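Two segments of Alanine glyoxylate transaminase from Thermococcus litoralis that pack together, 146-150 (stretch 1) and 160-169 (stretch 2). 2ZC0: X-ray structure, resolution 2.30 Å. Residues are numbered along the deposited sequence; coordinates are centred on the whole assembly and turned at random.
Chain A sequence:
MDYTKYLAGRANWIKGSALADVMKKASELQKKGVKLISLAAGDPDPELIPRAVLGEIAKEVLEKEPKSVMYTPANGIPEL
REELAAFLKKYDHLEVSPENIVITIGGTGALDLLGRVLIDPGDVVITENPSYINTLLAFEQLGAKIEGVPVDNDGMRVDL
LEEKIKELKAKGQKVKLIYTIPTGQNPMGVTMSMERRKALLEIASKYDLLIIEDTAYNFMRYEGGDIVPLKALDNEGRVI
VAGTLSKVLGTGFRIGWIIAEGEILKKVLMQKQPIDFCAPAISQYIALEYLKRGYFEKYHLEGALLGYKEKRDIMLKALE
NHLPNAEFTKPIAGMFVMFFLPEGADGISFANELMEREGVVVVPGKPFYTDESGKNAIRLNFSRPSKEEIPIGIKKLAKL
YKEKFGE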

ATOM      1  N   ILE A 146       5.072   3.430  14.751  1.00 34.49           N
ATOM      2  CA  ILE A 146       6.095   3.999  15.613  1.00 34.97           C
ATOM      3  C   ILE A 146       6.322   3.289  16.952  1.00 35.77           C
ATOM      4  O   ILE A 146       5.376   2.993  17.679  1.00 37.22           O
ATOM      5  N   GLU A 147       7.586   2.986  17.247  1.00 35.73           N
ATOM      6  CA  GLU A 147       7.984   2.355  18.514  1.00 35.53           C
ATOM      7  C   GLU A 147       8.977   3.312  19.160  1.00 33.80           C
ATOM      8  O   GLU A 147      10.077   3.511  18.645  1.00 32.56           O
ATOM      9  N   GLY A 148       8.583   3.916  20.276  1.00 35.76           N
ATOM     10  CA  GLY A 148       9.463   4.850  20.960  1.00 34.27           C
ATOM     11  C   GLY A 148      10.404   4.195  21.955  1.00 36.22           C
ATOM     12  O   GLY A 148      10.155   3.081  22.409  1.00 35.80           O
ATOM     13  N   VAL A 149      11.501   4.886  22.267  1.00 37.58           N
ATOM     14  CA  VAL A 149      12.508   4.432  23.231  1.00 35.78           C
ATOM     15  C   VAL A 149      12.723   5.612  24.191  1.00 38.86           C
ATOM     16  O   VAL A 149      13.077   6.704  23.762  1.00 38.03           O
ATOM     17  N   PRO A 150      12.519   5.402  25.504  1.00 40.66           N
ATOM     18  CA  PRO A 150      12.682   6.439  26.534  1.00 41.14           C
ATOM     19  C   PRO A 150      14.002   7.204  26.475  1.00 41.84           C
ATOM     20  O   PRO A 150      15.023   6.665  26.052  1.00 42.28           O
ATOM     21  N   LEU A 160      18.052   0.675  26.310  1.00 47.94           N
ATOM     22  CA  LEU A 160      16.655   0.312  26.138  1.00 47.45           C
ATOM     23  C   LEU A 160      16.360   0.178  24.639  1.00 47.35           C
ATOM     24  O   LEU A 160      15.424  -0.508  24.231  1.00 46.51           O
ATOM     25  N   LEU A 161      17.191   0.822  23.824  1.00 47.56           N
ATOM     26  CA  LEU A 161      17.048   0.759  22.376  1.00 47.78           C
ATOM     27  C   LEU A 161      17.237  -0.686  21.901  1.00 48.67           C
ATOM     28  O   LEU A 161      16.403  -1.217  21.156  1.00 49.81           O
ATOM     29  N   GLU A 162      18.328  -1.320  22.339  1.00 48.37           N
ATOM     30  CA  GLU A 162      18.633  -2.697  21.935  1.00 48.13           C
ATOM     31  C   GLU A 162      17.625  -3.709  22.453  1.00 48.33           C
ATOM     32  O   GLU A 162      17.382  -4.745  21.819  1.00 47.41           O
ATOM     33  N   GLU A 163      17.054  -3.422  23.617  1.00 49.18           N
ATOM     34  CA  GLU A 163      16.058  -4.312  24.192  1.00 48.47           C
ATOM     35  C   GLU A 163      14.799  -4.181  23.359  1.00 45.97           C
ATOM     36  O   GLU A 163      14.114  -5.162  23.108  1.00 45.38           O
ATOM     37  N   LYS A 164      14.490  -2.964  22.928  1.00 44.76           N
ATOM     38  CA  LYS A 164      13.307  -2.764  22.096  1.00 44.50           C
ATOM     39  C   LYS A 164      13.513  -3.536  20.800  1.00 41.86           C
ATOM     40  O   LYS A 164      12.656  -4.313  20.381  1.00 41.69           O
ATOM     41  N   ILE A 165      14.675  -3.335  20.186  1.00 41.46           N
ATOM     42  CA  ILE A 165      15.005  -4.013  18.937  1.00 39.95           C
ATOM     43  C   ILE A 165      14.865  -5.526  19.089  1.00 40.23           C
ATOM     44  O   ILE A 165      14.263  -6.176  18.241  1.00 40.15           O
ATOM     45  N   LYS A 166      15.394  -6.088  20.174  1.00 41.79           N
ATOM     46  CA  LYS A 166      15.287  -7.533  20.405  1.00 42.31           C
ATOM     47  C   LYS A 166      13.831  -7.908  20.649  1.00 42.65           C
ATOM     48  O   LYS A 166      13.379  -8.990  20.273  1.00 43.59           O
ATOM     49  N   GLU A 167      13.099  -7.007  21.283  1.00 42.57           N
ATOM     50  CA  GLU A 167      11.695  -7.236  21.566  1.00 44.00           C
ATOM     51  C   GLU A 167      10.950  -7.359  20.211  1.00 43.95           C
ATOM     52  O   GLU A 167      10.231  -8.332  19.976  1.00 42.48           O
ATOM     53  N   LEU A 168      11.158  -6.392  19.316  1.00 41.29           N
ATOM     54  CA  LEU A 168      10.506  -6.407  18.005  1.00 39.71           C
ATOM     55  C   LEU A 168      10.857  -7.646  17.174  1.00 38.99           C
ATOM     56  O   LEU A 168       9.982  -8.290  16.591  1.00 37.47           O
ATOM     57  N   LYS A 169      12.140  -7.980  17.108  1.00 39.25           N
ATOM     58  CA  LYS A 169      12.559  -9.136  16.328  1.00 39.88           C
ATOM     59  C   LYS A 169      12.018 -10.442  16.892  1.00 39.86           C
ATOM     60  O   LYS A 169      11.713 -11.366  16.139  1.00 40.76           O
TER

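Strand 146-150 packs against helix 160-169 of the same chain. The two run roughly antiparallel, with 151° between their N-to-C directions and a closest axis approach of 8.4 Å. The early strand residues therefore meet later turns of the helix, and the late strand residues meet its earlier part. The contact is small, burying 334 Å² summed over both sides.

Ile-146 takes no part. Its side chain, with chi1 m and chi2 t, is buried elsewhere in the structure and is out of reach of the helix.

Glu-147 points toward the helix. Its chi1 and chi2 are both m. This conformation serves two contacts. The aliphatic part lies against Leu-168, with Glu-147 CG 4.0 Å from Leu-168 CD1. The carboxylate reaches Lys-164, where Glu-147 OE1 and Lys-164 NZ form a salt bridge at 3.5 Å. The hydrogen bond within that pair, donated by Lys-164 NZ, is weak at this length. Leu-168 also points toward the strand, with chi1 m and chi2 off the standard wells at -15°. It sits one helical turn after Lys-164, so both can face the strand.

Gly-148 has no side chain. It still meets the helix through its backbone: Gly-148 O lies 3.8 Å from Lys-164 CE. This is a contact with a methylene carbon of the lysine. Lys-164 points toward the strand and has chi1 t, chi2 p, chi3 p and chi4 t. Its extended end passes this carbonyl on the way to Glu-147. On the helix side, Lys-164 NZ also forms a long salt bridge with Glu-167 OE2 at 3.9 Å. The ammonium group thus has an acidic partner in each stretch.

Val-149 also points toward the helix, two residues after Glu-147, as expected for alternation along a strand. It is buried and has chi1 t. Val-149 CA is nearest Leu-161 CA, at 5.9 Å. Val-149 CG1 comes close to the helix backbone, 3.7 Å from Leu-161 N and 4.0 Å from Leu-160 C. Val-149 CG1 also lies 4.1 Å from Leu-160 CB. Val-149 CG2 is 4.2 Å from Leu-161 CD2 and 4.3 Å from Lys-164 CB. The valine thus touches three helix residues. Leu-161 points sideways, with chi1 and chi2 both t, yet its CD2 reaches the valine.

Pro-150 points sideways, and its ring pucker is C-gamma exo. Pro-150 CB lies 4.1 Å from Leu-160 CD1. Leu-160 points toward the strand with chi1 m and chi2 t. It therefore packs against both Val-149 and Pro-150. This apolar contact lies at the more exposed end of the interface.

The remaining helix side chains make no contact with the strand. Glu-162 points away, and Glu-162 OE1 forms a long salt bridge with Lys-166 NZ at 3.8 Å.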

ATOM      1  CB  ILE A 146       5.787   5.496  15.850  1.00 34.89           C
ATOM      2  CG1 ILE A 146       6.003   6.240  14.529  1.00 33.29           C
ATOM      3  CG2 ILE A 146       6.683   6.080  16.955  1.00 29.13           C
ATOM      4  CD1 ILE A 146       5.533   7.637  14.554  1.00 40.77           C
ATOM      5  CB  GLU A 147       8.682   1.010  18.286  1.00 35.32           C
ATOM      6  CG  GLU A 147       7.790  -0.146  17.858  1.00 37.99           C
ATOM      7  CD  GLU A 147       6.722  -0.496  18.877  1.00 40.81           C
ATOM      8  OE1 GLU A 147       6.849  -0.095  20.059  1.00 41.53           O
ATOM      9  OE2 GLU A 147       5.753  -1.188  18.493  1.00 39.34           O
ATOM     10  CB  VAL A 149      13.867   4.116  22.552  1.00 36.77           C
ATOM     11  CG1 VAL A 149      14.915   3.763  23.612  1.00 36.59           C
ATOM     12  CG2 VAL A 149      13.721   2.949  21.586  1.00 36.62           C
ATOM     13  CB  PRO A 150      12.568   5.653  27.839  1.00 42.11           C
ATOM     14  CG  PRO A 150      11.646   4.541  27.485  1.00 42.66           C
ATOM     15  CD  PRO A 150      12.164   4.110  26.120  1.00 41.90           C
ATOM     16  CB  LEU A 160      15.753   1.363  26.796  1.00 46.30           C
ATOM     17  CG  LEU A 160      15.808   1.377  28.334  1.00 47.36           C
ATOM     18  CD1 LEU A 160      14.970   2.528  28.871  1.00 46.20           C
ATOM     19  CD2 LEU A 160      15.304   0.051  28.894  1.00 44.10           C
ATOM     20  CB  LEU A 161      18.097   1.651  21.700  1.00 47.84           C
ATOM     21  CG  LEU A 161      17.852   2.225  20.298  1.00 49.91           C
ATOM     22  CD1 LEU A 161      19.206   2.457  19.636  1.00 46.52           C
ATOM     23  CD2 LEU A 161      16.992   1.290  19.446  1.00 48.38           C
ATOM     24  CB  GLU A 162      20.034  -3.119  22.396  1.00 47.46           C
ATOM     25  CG  GLU A 162      20.371  -4.544  21.964  1.00 46.67           C
ATOM     26  CD  GLU A 162      21.839  -4.893  22.112  1.00 48.50           C
ATOM     27  OE1 GLU A 162      22.267  -5.888  21.486  1.00 48.52           O
ATOM     28  OE2 GLU A 162      22.566  -4.185  22.847  1.00 49.94           O
ATOM     29  CB  GLU A 163      15.751  -3.940  25.645  1.00 51.44           C
ATOM     30  CG  GLU A 163      14.772  -4.908  26.309  1.00 57.51           C
ATOM     31  CD  GLU A 163      15.183  -6.372  26.140  1.00 62.78           C
ATOM     32  OE1 GLU A 163      16.330  -6.719  26.517  1.00 66.31           O
ATOM     33  OE2 GLU A 163      14.364  -7.176  25.630  1.00 62.95           O
ATOM     34  CB  LYS A 164      13.100  -1.278  21.793  1.00 44.64           C
ATOM     35  CG  LYS A 164      11.979  -1.008  20.782  1.00 46.51           C
ATOM     36  CD  LYS A 164      10.628  -1.571  21.227  1.00 46.66           C
ATOM     37  CE  LYS A 164       9.995  -0.757  22.349  1.00 48.96           C
ATOM     38  NZ  LYS A 164       8.660  -1.311  22.759  1.00 47.92           N
ATOM     39  CB  ILE A 165      16.426  -3.633  18.478  1.00 40.26           C
ATOM     40  CG1 ILE A 165      16.427  -2.171  18.021  1.00 37.71           C
ATOM     41  CG2 ILE A 165      16.893  -4.555  17.357  1.00 41.06           C
ATOM     42  CD1 ILE A 165      17.808  -1.604  17.727  1.00 34.76           C
ATOM     43  CB  LYS A 166      16.126  -7.950  21.610  1.00 44.53           C
ATOM     44  CG  LYS A 166      17.628  -7.800  21.427  1.00 48.79           C
ATOM     45  CD  LYS A 166      18.381  -8.294  22.667  1.00 50.32           C
ATOM     46  CE  LYS A 166      19.877  -8.337  22.419  1.00 53.32           C
ATOM     47  NZ  LYS A 166      20.654  -8.608  23.664  1.00 57.27           N
ATOM     48  CB  GLU A 167      11.170  -6.054  22.392  1.00 47.63           C
ATOM     49  CG  GLU A 167      10.068  -6.361  23.387  1.00 52.91           C
ATOM     50  CD  GLU A 167      10.242  -5.564  24.685  1.00 59.59           C
ATOM     51  OE1 GLU A 167      11.063  -5.987  25.541  1.00 58.19           O
ATOM     52  OE2 GLU A 167       9.577  -4.511  24.836  1.00 61.41           O
ATOM     53  CB  LEU A 168      10.875  -5.154  17.187  1.00 38.49           C
ATOM     54  CG  LEU A 168      10.102  -3.826  17.283  1.00 38.87           C
ATOM     55  CD1 LEU A 168       8.760  -4.027  17.974  1.00 39.76           C
ATOM     56  CD2 LEU A 168      10.935  -2.797  18.001  1.00 38.18           C
ATOM     57  CB  LYS A 169      14.084  -9.162  16.214  1.00 41.52           C
ATOM     58  CG  LYS A 169      14.626  -7.912  15.515  1.00 44.63           C
ATOM     59  CD  LYS A 169      16.128  -7.974  15.309  1.00 47.00           C
ATOM     60  CE  LYS A 169      16.632  -6.791  14.483  1.00 49.46           C
ATOM     61  NZ  LYS A 169      16.111  -6.786  13.071  1.00 50.80           N
TER